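Local atomic coordinates of tapirin (Caldicellulosiruptor hydrothermalis, PDB entry 6N2C), a protein that binds cellulose and probably helps the bacterium adhere to it, through a C-terminal beta-helix domain that also carries a zinc ion. Residues S281-L293 / S304-F316. Numbering follows the deposited sequence. Where two conformers were deposited one is given.
Sequences SLSGKDEIVANAL and SSNLVTINEFAYF
Two successive coils of a parallel beta-helix stack here, with strand 287-290 beside strand 307-310 and Leu293 beside strand 313-315. The strand axes run 4.7 Å apart, 3° from parallel. Backbone bonds form the ladder, among them Ala290 N to Thr309 O at 3.0 Å. Ile288, Ala290, Val308 and Ile310 face the interior, where Leu282 CD2 meets Val308 CG2 at 3.8 Å. At the turn before the strands, Asn306 reaches across to the coil of Gly284. Its CG lies anti to the carbonyl carbon (chi1 -64°), which brings OD1 to Asp286 N at 3.0 Å. Its ND2 bonds Asn302 O in its own coil. A leucine in its place would probably leave Asp286 N and Asn302 O without these mates. This is the solenoid stacking of a right-handed beta-helix. At the next corner the register slips by one residue in a beta bulge. Asn291 O there accepts from both Glu312 N and Phe313 N, on the same face of its carbonyl plane. Asn311 grips Ala290 O with its backbone N and, from above the carbonyl plane, with ND2 at 3.2 Å. Past the bulge, Ala292 CB sits over the Phe313 ring, 3.9 Å from its centroid.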
loop_
_atom_site.group_PDB
_atom_site.type_symbol
_atom_site.label_atom_id
_atom_site.label_comp_id
_atom_site.label_asym_id
_atom_site.label_seq_id
_atom_site.Cartn_x
_atom_site.Cartn_y
_atom_site.Cartn_z
ATOM N N SER A 281 -5.465 -1.390 7.216
ATOM C CA SER A 281 -6.632 -1.077 8.080
ATOM C C SER A 281 -7.221 0.288 7.850
ATOM O O SER A 281 -6.507 1.293 8.077
ATOM C CB SER A 281 -6.204 -1.276 9.549
ATOM O OG SER A 281 -7.284 -0.842 10.415
ATOM N N LEU A 282 -8.521 0.350 7.427
ATOM C CA LEU A 282 -9.171 1.616 7.135
ATOM C C LEU A 282 -9.799 2.253 8.426
ATOM O O LEU A 282 -10.041 1.520 9.417
ATOM C CB LEU A 282 -10.197 1.544 5.992
ATOM C CG LEU A 282 -9.501 1.479 4.607
ATOM C CD1 LEU A 282 -8.768 0.143 4.367
ATOM C CD2 LEU A 282 -10.590 1.630 3.595
ATOM N N SER A 283 -9.927 3.547 8.438
ATOM C CA SER A 283 -10.421 4.328 9.595
ATOM C C SER A 283 -11.836 4.861 9.488
ATOM O O SER A 283 -12.442 5.195 10.525
ATOM C CB SER A 283 -9.475 5.491 10.005
ATOM O OG SER A 283 -9.443 6.548 9.062
ATOM N N GLY A 284 -12.339 5.016 8.271
ATOM C CA GLY A 284 -13.569 5.697 7.923
ATOM C C GLY A 284 -13.392 6.819 6.928
ATOM O O GLY A 284 -12.355 7.523 6.966
ATOM N N LYS A 285 -14.284 6.907 5.946
ATOM C CA LYS A 285 -14.183 7.876 4.878
ATOM C C LYS A 285 -12.758 7.761 4.198
ATOM O O LYS A 285 -12.232 8.730 3.700
ATOM C CB LYS A 285 -14.394 9.299 5.347
ATOM C CG LYS A 285 -15.810 9.541 5.841
ATOM C CD LYS A 285 -16.593 10.064 4.666
ATOM C CE LYS A 285 -16.821 11.527 4.893
ATOM N NZ LYS A 285 -18.115 11.746 5.588
ATOM N N ASP A 286 -12.250 6.545 4.145
ATOM C CA ASP A 286 -10.931 6.298 3.520
ATOM C C ASP A 286 -11.167 5.524 2.208
ATOM O O ASP A 286 -12.064 4.658 2.122
ATOM C CB ASP A 286 -10.045 5.519 4.454
ATOM C CG ASP A 286 -9.603 6.314 5.646
ATOM O OD1 ASP A 286 -9.236 7.520 5.499
ATOM O OD2 ASP A 286 -9.428 5.672 6.712
ATOM N N GLU A 287 -10.310 5.817 1.213
ATOM C CA GLU A 287 -10.421 5.157 -0.081
ATOM C C GLU A 287 -9.115 4.558 -0.506
ATOM O O GLU A 287 -8.099 5.224 -0.426
ATOM C CB GLU A 287 -10.829 6.202 -1.114
ATOM C CG GLU A 287 -11.003 5.630 -2.513
ATOM C CD GLU A 287 -11.411 6.640 -3.607
ATOM O OE1 GLU A 287 -11.405 7.872 -3.394
ATOM O OE2 GLU A 287 -11.830 6.169 -4.680
ATOM N N ILE A 288 -9.170 3.336 -1.033
ATOM C CA ILE A 288 -8.017 2.695 -1.695
ATOM C C ILE A 288 -8.495 2.425 -3.107
ATOM O O ILE A 288 -9.559 1.821 -3.312
ATOM C CB ILE A 288 -7.659 1.422 -1.014
ATOM C CG1 ILE A 288 -7.113 1.741 0.386
ATOM C CG2 ILE A 288 -6.535 0.718 -1.807
ATOM C CD1 ILE A 288 -6.580 0.567 1.085
ATOM N N VAL A 289 -7.746 2.853 -4.105
ATOM C CA VAL A 289 -8.008 2.375 -5.474
ATOM C C VAL A 289 -6.782 1.546 -5.917
ATOM O O VAL A 289 -5.692 2.093 -5.944
ATOM C CB VAL A 289 -8.084 3.581 -6.443
ATOM C CG1 VAL A 289 -8.402 3.091 -7.879
ATOM C CG2 VAL A 289 -9.138 4.589 -6.017
ATOM N N ALA A 290 -6.920 0.253 -6.098
ATOM C CA ALA A 290 -5.806 -0.601 -6.418
ATOM C C ALA A 290 -6.037 -1.404 -7.685
ATOM O O ALA A 290 -7.154 -1.651 -8.135
ATOM C CB ALA A 290 -5.574 -1.559 -5.276
ATOM N N ASN A 291 -4.934 -1.852 -8.272
ATOM C CA ASN A 291 -4.974 -2.838 -9.347
ATOM C C ASN A 291 -4.721 -4.194 -8.734
ATOM O O ASN A 291 -5.686 -4.899 -8.461
ATOM C CB ASN A 291 -3.991 -2.434 -10.465
ATOM C CG ASN A 291 -4.429 -1.179 -11.260
ATOM O OD1 ASN A 291 -5.613 -0.722 -11.271
ATOM N ND2 ASN A 291 -3.432 -0.580 -11.938
ATOM N N ALA A 292 -3.460 -4.597 -8.446
ATOM C CA ALA A 292 -3.204 -5.803 -7.699
ATOM C C ALA A 292 -2.887 -5.425 -6.255
ATOM O O ALA A 292 -2.083 -4.510 -6.013
ATOM C CB ALA A 292 -2.019 -6.576 -8.330
ATOM N N LEU A 293 -3.450 -6.184 -5.317
ATOM C CA LEU A 293 -3.260 -5.945 -3.901
ATOM C C LEU A 293 -2.980 -7.284 -3.240
ATOM O O LEU A 293 -3.729 -8.258 -3.385
ATOM C CB LEU A 293 -4.551 -5.264 -3.354
ATOM C CG LEU A 293 -4.563 -4.906 -1.874
ATOM C CD1 LEU A 293 -5.665 -3.876 -1.629
ATOM C CD2 LEU A 293 -4.744 -6.042 -0.940
ATOM N N SER A 304 -17.395 4.505 8.495
ATOM C CA SER A 304 -18.311 4.259 7.449
ATOM C C SER A 304 -17.832 5.032 6.258
ATOM O O SER A 304 -16.934 5.864 6.334
ATOM C CB SER A 304 -19.775 4.660 7.857
ATOM O OG SER A 304 -19.855 6.103 7.972
ATOM N N SER A 305 -18.447 4.751 5.114
ATOM C CA SER A 305 -18.192 5.447 3.886
ATOM C C SER A 305 -16.747 5.263 3.393
ATOM O O SER A 305 -16.210 6.165 2.761
ATOM C CB SER A 305 -18.511 6.920 3.999
ATOM O OG SER A 305 -18.648 7.443 2.698
ATOM N N ASN A 306 -16.191 4.098 3.691
ATOM C CA ASN A 306 -14.883 3.679 3.090
ATOM C C ASN A 306 -15.155 3.171 1.718
ATOM O O ASN A 306 -16.293 2.753 1.325
ATOM C CB ASN A 306 -14.261 2.601 3.923
ATOM C CG ASN A 306 -13.909 3.048 5.288
ATOM O OD1 ASN A 306 -13.065 3.985 5.479
ATOM N ND2 ASN A 306 -14.391 2.290 6.299
ATOM N N LEU A 307 -14.096 3.063 0.906
ATOM C CA LEU A 307 -14.286 2.451 -0.412
ATOM C C LEU A 307 -12.945 1.812 -0.807
ATOM O O LEU A 307 -11.945 2.512 -0.849
ATOM C CB LEU A 307 -14.646 3.472 -1.453
ATOM C CG LEU A 307 -14.819 2.967 -2.906
ATOM C CD1 LEU A 307 -15.780 1.843 -2.957
ATOM C CD2 LEU A 307 -15.135 4.056 -3.887
ATOM N N VAL A 308 -12.930 0.515 -0.955
ATOM C CA VAL A 308 -11.771 -0.202 -1.492
ATOM C C VAL A 308 -12.208 -0.754 -2.889
ATOM O O VAL A 308 -13.089 -1.597 -2.978
ATOM C CB VAL A 308 -11.293 -1.348 -0.622
ATOM C CG1 VAL A 308 -10.143 -2.053 -1.347
ATOM C CG2 VAL A 308 -10.821 -0.813 0.735
ATOM N N THR A 309 -11.636 -0.181 -3.974
ATOM C CA THR A 309 -11.941 -0.565 -5.309
ATOM C C THR A 309 -10.799 -1.435 -5.882
ATOM O O THR A 309 -9.617 -0.991 -5.814
ATOM C CB THR A 309 -12.117 0.692 -6.172
ATOM O OG1 THR A 309 -13.238 1.458 -5.677
ATOM C CG2 THR A 309 -12.409 0.314 -7.557
ATOM N N ILE A 310 -11.109 -2.624 -6.383
ATOM C CA ILE A 310 -10.117 -3.570 -6.909
ATOM C C ILE A 310 -10.286 -3.705 -8.411
ATOM O O ILE A 310 -11.364 -4.118 -8.893
ATOM C CB ILE A 310 -10.273 -4.975 -6.272
ATOM C CG1 ILE A 310 -10.181 -4.936 -4.746
ATOM C CG2 ILE A 310 -9.276 -6.017 -6.847
ATOM C CD1 ILE A 310 -8.918 -4.385 -4.160
ATOM N N ASN A 311 -9.241 -3.317 -9.175
ATOM C CA ASN A 311 -9.217 -3.396 -10.628
ATOM C C ASN A 311 -8.705 -4.744 -11.207
ATOM O O ASN A 311 -9.181 -5.167 -12.286
ATOM C CB ASN A 311 -8.479 -2.170 -11.191
ATOM C CG ASN A 311 -9.302 -0.913 -11.040
ATOM O OD1 ASN A 311 -10.294 -0.765 -11.734
ATOM N ND2 ASN A 311 -8.843 0.032 -10.265
ATOM N N GLU A 312 -7.821 -5.437 -10.500
ATOM C CA GLU A 312 -7.339 -6.731 -10.943
ATOM C C GLU A 312 -7.552 -7.821 -9.926
ATOM O O GLU A 312 -8.312 -8.769 -10.217
ATOM C CB GLU A 312 -5.864 -6.658 -11.348
ATOM C CG GLU A 312 -5.615 -5.747 -12.518
ATOM C CD GLU A 312 -5.999 -6.300 -13.886
ATOM O OE1 GLU A 312 -6.116 -5.442 -14.781
ATOM O OE2 GLU A 312 -6.142 -7.531 -14.080
ATOM N N PHE A 313 -6.908 -7.737 -8.756
ATOM C CA PHE A 313 -7.225 -8.695 -7.727
ATOM C C PHE A 313 -6.765 -8.228 -6.356
ATOM O O PHE A 313 -5.915 -7.319 -6.245
ATOM C CB PHE A 313 -6.651 -10.102 -8.028
ATOM C CG PHE A 313 -5.155 -10.127 -8.061
ATOM C CD1 PHE A 313 -4.440 -10.174 -6.868
ATOM C CD2 PHE A 313 -4.459 -10.058 -9.273
ATOM C CE1 PHE A 313 -3.011 -10.156 -6.881
ATOM C CE2 PHE A 313 -3.032 -10.010 -9.264
ATOM C CZ PHE A 313 -2.325 -10.105 -8.065
ATOM N N ALA A 314 -7.346 -8.881 -5.337
ATOM C CA ALA A 314 -6.816 -8.801 -3.989
ATOM C C ALA A 314 -6.604 -10.181 -3.496
ATOM O O ALA A 314 -7.506 -11.060 -3.609
ATOM C CB ALA A 314 -7.774 -8.002 -3.098
ATOM N N TYR A 315 -5.457 -10.412 -2.860
ATOM C CA TYR A 315 -5.027 -11.688 -2.388
ATOM C C TYR A 315 -4.667 -11.465 -0.957
ATOM O O TYR A 315 -3.866 -10.593 -0.641
ATOM C CB TYR A 315 -3.846 -12.191 -3.261
ATOM C CG TYR A 315 -3.118 -13.447 -2.953
ATOM C CD1 TYR A 315 -3.446 -14.309 -1.859
ATOM C CD2 TYR A 315 -2.029 -13.886 -3.780
ATOM C CE1 TYR A 315 -2.673 -15.451 -1.599
ATOM C CE2 TYR A 315 -1.319 -15.015 -3.493
ATOM C CZ TYR A 315 -1.617 -15.784 -2.416
ATOM O OH TYR A 315 -0.911 -16.923 -2.180
ATOM N N PHE A 316 -5.222 -12.272 -0.034
ATOM C CA PHE A 316 -5.166 -11.988 1.411
ATOM C C PHE A 316 -5.332 -13.262 2.215
ATOM O O PHE A 316 -5.849 -14.265 1.691
ATOM C CB PHE A 316 -6.325 -10.990 1.850
ATOM C CG PHE A 316 -7.675 -11.470 1.375
ATOM C CD1 PHE A 316 -8.372 -12.439 2.071
ATOM C CD2 PHE A 316 -8.105 -11.082 0.114
ATOM C CE1 PHE A 316 -9.576 -12.935 1.559
ATOM C CE2 PHE A 316 -9.289 -11.588 -0.395
ATOM C CZ PHE A 316 -10.004 -12.491 0.321
HETATM O O HOH W 1 -11.835 3.279 -4.417
#